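Local atomic coordinates of peroxisomal membrane protein LPX1 (Saccharomyces cerevisiae, PDB entry 2Y6U), a protein that hydrolyses ester bonds in lipids, acting in peroxisomes as an alpha/beta-hydrolase with acyl esterase, triacylglycerol lipase and phospholipase A activity. Residues N96-T110 and R254-Y266. Sequence-based numbering, arbitrary orientation.
Sequences NHGDSAVRNRGRLGT and RTKMEQAQNLLCY
K256 and R105 meet across this contact in a two-way exchange: the lysine sends its ammonium group to the helix 98-103, and the arginine returns its guanidinium to the backbone beside that lysine. The K256 chain runs extended beyond CG, with CG lying on V102 CG2, and its NZ reaches D99 OD1 at 2.6 Å, a salt bridge met on the syn side of the carboxylate; K65 takes the other oxygen, OD2. R105 is bent at chi2 and chi3, which turns its planar end onto two successive carbonyls. NH1 donates to K256 O at 2.8 Å, nearly straight at 166° and within the guanidinium plane, whereas NH2 reaches T255 O at 3.2 Å from above that carbonyl's plane. Over one guanidinium face lies the poorly ordered R254, its own plane only 9° from parallel; in the conformer given, E258 OE1 makes a long, doubtful salt bridge to NH1.

Farther along, Q261 spends both ends of its amide on the other segment. Its OE1 accepts from N96 ND2 at 3.1 Å on an in-plane lone pair, the two amide planes standing 72° apart, and its NE2 donates to G109 O at 3.3 Å. Water 3 links the same two oxygens, OE1 and G109 O. Nearby, M257 CE sits over the H97 ring face, 3.8 Å from its centroid, while C265 SG lies at the edge; H97 NE2 is hydrogen-bonded to the backbone N of G62.

The contact thus joins the loop and helix following core strand 84-92 to the 254-266 segment, with C265 near, but not touching, the probable nucleophile elbow. Charge pairing concentrates at the partly exposed end, while side-chain amide hydrogen bonds and water 3 serve buried N96, Q261 and G109.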
ATOM      1  N   ASN A  96      -6.136  15.984   8.065  1.00 23.36           N
ATOM      2  CA  ASN A  96      -6.319  17.398   8.163  1.00 25.58           C
ATOM      3  C   ASN A  96      -7.760  17.908   8.196  1.00 25.54           C
ATOM      4  O   ASN A  96      -8.018  19.048   7.877  1.00 26.28           O
ATOM      5  CB  ASN A  96      -5.477  18.058   7.029  1.00 26.19           C
ATOM      6  CG  ASN A  96      -5.977  17.715   5.668  1.00 26.35           C
ATOM      7  OD1 ASN A  96      -6.703  16.750   5.512  1.00 23.49           O
ATOM      8  ND2 ASN A  96      -5.649  18.559   4.676  1.00 26.50           N
ATOM      9  N   HIS A  97      -8.675  17.009   8.538  1.00 24.45           N
ATOM     10  CA  HIS A  97     -10.108  17.271   8.655  1.00 26.36           C
ATOM     11  C   HIS A  97     -10.675  16.864  10.047  1.00 26.50           C
ATOM     12  O   HIS A  97     -10.177  15.935  10.654  1.00 26.71           O
ATOM     13  CB  HIS A  97     -10.899  16.524   7.567  1.00 24.97           C
ATOM     14  CG  HIS A  97     -10.669  17.055   6.175  1.00 25.68           C
ATOM     15  ND1 HIS A  97      -9.485  16.822   5.480  1.00 25.63           N
ATOM     16  CD2 HIS A  97     -11.498  17.705   5.315  1.00 27.39           C
ATOM     17  CE1 HIS A  97      -9.565  17.443   4.306  1.00 27.08           C
ATOM     18  NE2 HIS A  97     -10.794  17.903   4.144  1.00 28.56           N
ATOM     19  N   GLY A  98     -11.755  17.500  10.476  1.00 28.68           N
ATOM     20  CA  GLY A  98     -12.579  16.949  11.576  1.00 29.52           C
ATOM     21  C   GLY A  98     -11.751  16.725  12.821  1.00 30.29           C
ATOM     22  O   GLY A  98     -10.934  17.563  13.203  1.00 29.78           O
ATOM     23  N   ASP A  99     -11.992  15.586  13.472  1.00 31.58           N
ATOM     24  CA  ASP A  99     -11.400  15.301  14.785  1.00 30.89           C
ATOM     25  C   ASP A  99      -9.963  14.942  14.583  1.00 30.15           C
ATOM     26  O   ASP A  99      -9.147  15.120  15.520  1.00 31.23           O
ATOM     27  CB  ASP A  99     -12.190  14.207  15.506  1.00 30.54           C
ATOM     28  CG  ASP A  99     -13.553  14.700  16.010  1.00 34.01           C
ATOM     29  OD1 ASP A  99     -13.701  15.879  16.399  1.00 36.06           O
ATOM     30  OD2 ASP A  99     -14.488  13.881  16.031  1.00 36.19           O
ATOM     31  N   SER A 100      -9.605  14.477  13.372  1.00 27.07           N
ATOM     32  CA  SER A 100      -8.226  14.153  13.127  1.00 27.10           C
ATOM     33  C   SER A 100      -7.392  15.420  13.098  1.00 26.99           C
ATOM     34  O   SER A 100      -6.346  15.479  13.737  1.00 27.65           O
ATOM     35  CB  SER A 100      -8.060  13.434  11.803  1.00 25.02           C
ATOM     36  OG  SER A 100      -8.674  12.135  11.893  1.00 28.97           O
ATOM     37  N   ALA A 101      -7.962  16.482  12.504  1.00 27.66           N
ATOM     38  CA  ALA A 101      -7.281  17.776  12.479  1.00 28.31           C
ATOM     39  C   ALA A 101      -7.039  18.315  13.855  1.00 29.63           C
ATOM     40  O   ALA A 101      -6.004  18.896  14.138  1.00 30.98           O
ATOM     41  CB  ALA A 101      -8.080  18.849  11.632  1.00 26.58           C
ATOM     42  N   VAL A 102      -8.037  18.173  14.729  1.00 30.50           N
ATOM     43  CA  VAL A 102      -7.885  18.602  16.099  1.00 34.27           C
ATOM     44  C   VAL A 102      -6.717  17.830  16.753  1.00 34.22           C
ATOM     45  O   VAL A 102      -5.877  18.446  17.416  1.00 32.39           O
ATOM     46  CB  VAL A 102      -9.250  18.466  16.876  1.00 35.89           C
ATOM     47  CG1 VAL A 102      -9.129  18.782  18.417  1.00 36.28           C
ATOM     48  CG2 VAL A 102     -10.380  19.389  16.176  1.00 34.20           C
ATOM     49  N   ARG A 103      -6.683  16.516  16.598  1.00 31.63           N
ATOM     50  CA  ARG A 103      -5.579  15.726  17.224  1.00 35.19           C
ATOM     51  C   ARG A 103      -4.199  16.178  16.701  1.00 32.77           C
ATOM     52  O   ARG A 103      -3.244  16.158  17.451  1.00 34.77           O
ATOM     53  CB  ARG A 103      -5.627  14.251  16.872  1.00 34.80           C
ATOM     54  CG  ARG A 103      -6.579  13.326  17.609  1.00 43.11           C
ATOM     55  CD  ARG A 103      -6.281  13.027  19.000  1.00 50.95           C
ATOM     56  NE  ARG A 103      -5.218  12.072  19.317  1.00 56.77           N
ATOM     57  CZ  ARG A 103      -5.171  11.410  20.493  1.00 55.96           C
ATOM     58  NH1 ARG A 103      -6.168  11.521  21.334  1.00 57.99           N
ATOM     59  NH2 ARG A 103      -4.191  10.575  20.814  1.00 55.38           N
ATOM     60  N   ASN A 104      -4.171  16.533  15.401  1.00 29.81           N
ATOM     61  CA  ASN A 104      -2.973  16.846  14.654  1.00 29.21           C
ATOM     62  C   ASN A 104      -2.630  18.368  14.674  1.00 32.02           C
ATOM     63  O   ASN A 104      -1.649  18.796  14.032  1.00 31.24           O
ATOM     64  CB  ASN A 104      -3.126  16.376  13.226  1.00 25.07           C
ATOM     65  CG  ASN A 104      -3.117  14.868  13.132  1.00 24.88           C
ATOM     66  OD1 ASN A 104      -2.389  14.247  13.883  1.00 26.48           O
ATOM     67  ND2 ASN A 104      -3.852  14.307  12.198  1.00 22.60           N
ATOM     68  N   ARG A 105      -3.305  19.128  15.532  1.00 34.16           N
ATOM     69  CA  ARG A 105      -2.988  20.553  15.647  1.00 36.66           C
ATOM     70  C   ARG A 105      -1.521  20.797  15.857  1.00 37.19           C
ATOM     71  O   ARG A 105      -0.900  20.284  16.793  1.00 36.72           O
ATOM     72  CB  ARG A 105      -3.830  21.250  16.752  1.00 41.03           C
ATOM     73  CG  ARG A 105      -5.324  21.241  16.359  1.00 49.83           C
ATOM     74  CD  ARG A 105      -5.767  22.411  15.409  1.00 58.30           C
ATOM     75  NE  ARG A 105      -7.109  22.997  15.701  1.00 62.38           N
ATOM     76  CZ  ARG A 105      -8.212  22.868  14.925  1.00 61.79           C
ATOM     77  NH1 ARG A 105      -8.199  22.122  13.797  1.00 50.62           N
ATOM     78  NH2 ARG A 105      -9.353  23.477  15.301  1.00 66.20           N
ATOM     79  N   GLY A 106      -0.948  21.651  15.001  1.00 36.28           N
ATOM     80  CA  GLY A 106       0.472  22.012  15.073  1.00 36.21           C
ATOM     81  C   GLY A 106       1.420  21.044  14.321  1.00 33.32           C
ATOM     82  O   GLY A 106       2.575  21.358  14.205  1.00 34.83           O
ATOM     83  N   ARG A 107       0.945  19.864  13.931  1.00 30.23           N
ATOM     84  CA  ARG A 107       1.755  18.871  13.239  1.00 31.50           C
ATOM     85  C   ARG A 107       1.655  18.883  11.736  1.00 30.27           C
ATOM     86  O   ARG A 107       2.536  18.322  11.073  1.00 29.13           O
ATOM     87  CB  ARG A 107       1.339  17.453  13.602  1.00 31.03           C
ATOM     88  CG  ARG A 107       1.427  17.129  15.080  1.00 35.03           C
ATOM     89  CD  ARG A 107       0.838  15.700  15.307  1.00 38.55           C
ATOM     90  NE  ARG A 107       0.804  15.444  16.769  1.00 47.98           N
ATOM     91  CZ  ARG A 107      -0.045  14.576  17.329  1.00 51.16           C
ATOM     92  NH1 ARG A 107      -0.912  13.883  16.569  1.00 44.34           N
ATOM     93  NH2 ARG A 107      -0.051  14.434  18.648  1.00 52.84           N
ATOM     94  N   LEU A 108       0.578  19.465  11.207  1.00 30.16           N
ATOM     95  CA  LEU A 108       0.303  19.388   9.772  1.00 28.84           C
ATOM     96  C   LEU A 108       1.201  20.349   8.952  1.00 29.22           C
ATOM     97  O   LEU A 108       1.518  21.410   9.373  1.00 32.07           O
ATOM     98  CB  LEU A 108      -1.154  19.694   9.504  1.00 28.14           C
ATOM     99  CG  LEU A 108      -2.212  18.732  10.057  1.00 28.69           C
ATOM    100  CD1 LEU A 108      -3.619  19.407   9.945  1.00 27.37           C
ATOM    101  CD2 LEU A 108      -2.054  17.312   9.445  1.00 25.50           C
ATOM    102  N   GLY A 109       1.734  19.853   7.839  1.00 28.56           N
ATOM    103  CA  GLY A 109       2.465  20.675   6.847  1.00 27.68           C
ATOM    104  C   GLY A 109       1.604  21.054   5.635  1.00 27.56           C
ATOM    105  O   GLY A 109       0.346  21.030   5.678  1.00 28.91           O
ATOM    106  N   THR A 110       2.257  21.542   4.582  1.00 29.59           N
ATOM    107  CA  THR A 110       1.558  22.089   3.406  1.00 32.60           C
ATOM    108  C   THR A 110       1.245  21.003   2.354  1.00 33.02           C
ATOM    109  O   THR A 110       0.423  21.216   1.465  1.00 35.51           O
ATOM    110  CB  THR A 110       2.357  23.170   2.772  1.00 33.95           C
ATOM    111  OG1 THR A 110       3.639  22.633   2.421  1.00 37.40           O
ATOM    112  CG2 THR A 110       2.542  24.321   3.823  1.00 35.15           C
ATOM    113  N   ARG A 254     -13.957  28.774  16.454  1.00 52.90           N
ATOM    114  CA  ARG A 254     -12.998  28.316  15.429  1.00 52.12           C
ATOM    115  C   ARG A 254     -13.594  26.997  14.955  1.00 49.33           C
ATOM    116  O   ARG A 254     -14.229  26.305  15.771  1.00 50.61           O
ATOM    117  CB  ARG A 254     -11.621  28.108  16.079  1.00 53.93           C
ATOM    118  CG  ARG A 254     -10.498  27.568  15.180  1.00 60.31           C
ATOM    119  CD  ARG A 254      -9.068  27.644  15.855  1.00 68.42           C
ATOM    120  NE  ARG A 254      -8.042  26.947  15.041  1.00 73.09           N
ATOM    121  CZ  ARG A 254      -6.724  26.933  15.297  1.00 77.94           C
ATOM    122  NH1 ARG A 254      -6.223  27.571  16.361  1.00 79.95           N
ATOM    123  NH2 ARG A 254      -5.894  26.269  14.486  1.00 78.53           N
ATOM    124  N   THR A 255     -13.436  26.653  13.675  1.00 43.87           N
ATOM    125  CA  THR A 255     -13.900  25.353  13.197  1.00 41.21           C
ATOM    126  C   THR A 255     -12.773  24.294  13.300  1.00 40.36           C
ATOM    127  O   THR A 255     -11.589  24.614  13.298  1.00 40.31           O
ATOM    128  CB  THR A 255     -14.397  25.452  11.703  1.00 39.85           C
ATOM    129  OG1 THR A 255     -13.371  26.050  10.901  1.00 37.51           O
ATOM    130  CG2 THR A 255     -15.670  26.359  11.599  1.00 39.06           C
ATOM    131  N   LYS A 256     -13.164  23.024  13.360  1.00 39.14           N
ATOM    132  CA  LYS A 256     -12.209  21.958  13.322  1.00 38.45           C
ATOM    133  C   LYS A 256     -11.450  22.029  11.985  1.00 38.11           C
ATOM    134  O   LYS A 256     -10.217  21.858  11.942  1.00 39.29           O
ATOM    135  CB  LYS A 256     -12.917  20.582  13.503  1.00 36.58           C
ATOM    136  CG  LYS A 256     -13.583  20.481  14.871  1.00 38.35           C
ATOM    137  CD  LYS A 256     -14.104  19.112  15.119  1.00 34.62           C
ATOM    138  CE  LYS A 256     -14.658  19.013  16.564  1.00 37.78           C
ATOM    139  NZ  LYS A 256     -15.553  17.751  16.520  1.00 35.63           N
ATOM    140  N   MET A 257     -12.200  22.183  10.898  1.00 35.66           N
ATOM    141  CA  MET A 257     -11.605  22.435   9.594  1.00 35.38           C
ATOM    142  C   MET A 257     -10.848  23.773   9.529  1.00 36.64           C
ATOM    143  O   MET A 257     -11.467  24.868   9.647  1.00 42.46           O
ATOM    144  CB  MET A 257     -12.651  22.419   8.516  1.00 34.29           C
ATOM    145  CG  MET A 257     -12.090  22.340   7.092  1.00 35.50           C
ATOM    146  SD  MET A 257     -11.390  20.629   6.835  1.00 34.20           S
ATOM    147  CE  MET A 257      -9.878  21.009   5.876  1.00 32.31           C
ATOM    148  N   GLU A 258      -9.538  23.696   9.396  1.00 35.41           N
ATOM    149  CA  GLU A 258      -8.665  24.876   9.281  0.50 36.62           C
ATOM    150  C   GLU A 258      -8.762  25.420   7.843  1.00 36.13           C
ATOM    151  O   GLU A 258      -8.670  24.662   6.873  1.00 33.29           O
ATOM    152  CB  GLU A 258      -7.194  24.501   9.614  0.50 37.51           C
ATOM    153  CG  GLU A 258      -6.868  24.113  11.089  0.50 38.97           C
ATOM    154  CD  GLU A 258      -5.734  23.130  11.182  0.50 39.46           C
ATOM    155  OE1 GLU A 258      -5.933  21.886  10.931  0.50 34.87           O
ATOM    156  OE2 GLU A 258      -4.617  23.592  11.396  0.50 41.11           O
ATOM    157  N   GLN A 259      -8.917  26.743   7.681  1.00 37.90           N
ATOM    158  CA  GLN A 259      -9.034  27.301   6.352  1.00 37.10           C
ATOM    159  C   GLN A 259      -7.812  26.958   5.495  1.00 35.82           C
ATOM    160  O   GLN A 259      -7.962  26.628   4.350  1.00 34.98           O
ATOM    161  CB  GLN A 259      -9.155  28.827   6.381  1.00 39.16           C
ATOM    162  CG  GLN A 259      -9.310  29.427   4.979  1.00 42.36           C
ATOM    163  CD  GLN A 259      -9.775  30.890   5.001  1.00 47.26           C
ATOM    164  OE1 GLN A 259      -9.221  31.693   5.696  1.00 46.28           O
ATOM    165  NE2 GLN A 259     -10.822  31.198   4.261  1.00 46.87           N
ATOM    166  N   ALA A 260      -6.600  27.118   6.021  1.00 35.68           N
ATOM    167  CA  ALA A 260      -5.394  26.777   5.228  1.00 35.79           C
ATOM    168  C   ALA A 260      -5.410  25.355   4.730  1.00 34.51           C
ATOM    169  O   ALA A 260      -5.056  25.072   3.566  1.00 33.51           O
ATOM    170  CB  ALA A 260      -4.123  27.067   6.048  1.00 37.47           C
ATOM    171  N   GLN A 261      -5.855  24.420   5.591  1.00 32.43           N
ATOM    172  CA  GLN A 261      -5.904  22.962   5.220  1.00 31.44           C
ATOM    173  C   GLN A 261      -6.972  22.693   4.164  1.00 30.44           C
ATOM    174  O   GLN A 261      -6.745  21.910   3.236  1.00 30.05           O
ATOM    175  CB  GLN A 261      -6.069  22.089   6.458  1.00 28.21           C
ATOM    176  CG  GLN A 261      -4.833  22.115   7.348  1.00 30.11           C
ATOM    177  CD  GLN A 261      -3.621  21.534   6.669  1.00 29.66           C
ATOM    178  OE1 GLN A 261      -3.754  20.715   5.801  1.00 31.19           O
ATOM    179  NE2 GLN A 261      -2.443  21.947   7.080  1.00 30.14           N
ATOM    180  N   ASN A 262      -8.045  23.471   4.240  1.00 31.15           N
ATOM    181  CA  ASN A 262      -9.155  23.358   3.319  1.00 30.91           C
ATOM    182  C   ASN A 262      -8.592  23.752   1.925  1.00 32.16           C
ATOM    183  O   ASN A 262      -8.662  22.963   0.957  1.00 30.53           O
ATOM    184  CB  ASN A 262     -10.312  24.268   3.798  1.00 32.63           C
ATOM    185  CG  ASN A 262     -11.645  23.861   3.277  1.00 32.93           C
ATOM    186  OD1 ASN A 262     -11.740  23.314   2.185  1.00 32.22           O
ATOM    187  ND2 ASN A 262     -12.741  24.196   4.055  1.00 32.41           N
ATOM    188  N   LEU A 263      -7.950  24.912   1.863  1.00 33.87           N
ATOM    189  CA  LEU A 263      -7.375  25.446   0.638  1.00 34.16           C
ATOM    190  C   LEU A 263      -6.322  24.502   0.049  1.00 34.74           C
ATOM    191  O   LEU A 263      -6.292  24.304  -1.164  1.00 34.28           O
ATOM    192  CB  LEU A 263      -6.782  26.819   0.857  1.00 35.20           C
ATOM    193  CG  LEU A 263      -7.854  27.918   1.066  1.00 37.19           C
ATOM    194  CD1 LEU A 263      -7.201  29.240   1.475  1.00 35.53           C
ATOM    195  CD2 LEU A 263      -8.732  28.141  -0.208  1.00 37.60           C
ATOM    196  N   LEU A 264      -5.454  23.944   0.905  1.00 34.25           N
ATOM    197  CA  LEU A 264      -4.456  22.985   0.470  1.00 34.25           C
ATOM    198  C   LEU A 264      -5.005  21.722  -0.194  1.00 32.42           C
ATOM    199  O   LEU A 264      -4.254  21.020  -0.905  1.00 32.15           O
ATOM    200  CB  LEU A 264      -3.577  22.562   1.676  1.00 34.38           C
ATOM    201  CG  LEU A 264      -2.633  23.584   2.242  1.00 37.03           C
ATOM    202  CD1 LEU A 264      -2.026  23.216   3.598  1.00 37.89           C
ATOM    203  CD2 LEU A 264      -1.537  23.943   1.202  1.00 38.26           C
ATOM    204  N   CYS A 265      -6.280  21.405   0.025  1.00 32.85           N
ATOM    205  CA  CYS A 265      -6.901  20.303  -0.649  1.00 32.40           C
ATOM    206  C   CYS A 265      -7.028  20.547  -2.137  1.00 33.89           C
ATOM    207  O   CYS A 265      -7.271  19.604  -2.831  1.00 35.20           O
ATOM    208  CB  CYS A 265      -8.302  20.054  -0.119  1.00 34.01           C
ATOM    209  SG  CYS A 265      -8.239  19.401   1.574  1.00 34.69           S
ATOM    210  N   TYR A 266      -6.917  21.800  -2.584  1.00 33.01           N
ATOM    211  CA  TYR A 266      -7.144  22.208  -3.946  1.00 34.02           C
ATOM    212  C   TYR A 266      -5.843  22.542  -4.686  1.00 34.22           C
ATOM    213  O   TYR A 266      -5.897  22.910  -5.834  1.00 37.25           O
ATOM    214  CB  TYR A 266      -8.146  23.402  -4.010  1.00 35.55           C
ATOM    215  CG  TYR A 266      -9.474  23.058  -3.399  1.00 39.43           C
ATOM    216  CD1 TYR A 266     -10.514  22.462  -4.179  1.00 43.71           C
ATOM    217  CD2 TYR A 266      -9.709  23.263  -2.052  1.00 37.25           C
ATOM    218  CE1 TYR A 266     -11.733  22.088  -3.596  1.00 44.13           C
ATOM    219  CE2 TYR A 266     -10.925  22.865  -1.447  1.00 38.79           C
ATOM    220  CZ  TYR A 266     -11.926  22.279  -2.227  1.00 44.79           C
ATOM    221  OH  TYR A 266     -13.104  21.948  -1.653  1.00 44.92           O
TER
HETATM  222  O   HOH W   1      -8.062  21.278   9.459  1.00 35.32           O
HETATM  223  O   HOH W   2      -4.450  20.731  12.698  1.00 50.06           O
HETATM  224  O   HOH W   3      -1.602  19.004   5.168  1.00 31.87           O
HETATM  225  O   HOH W   4      -1.452  20.242  -0.435  1.00 32.84           O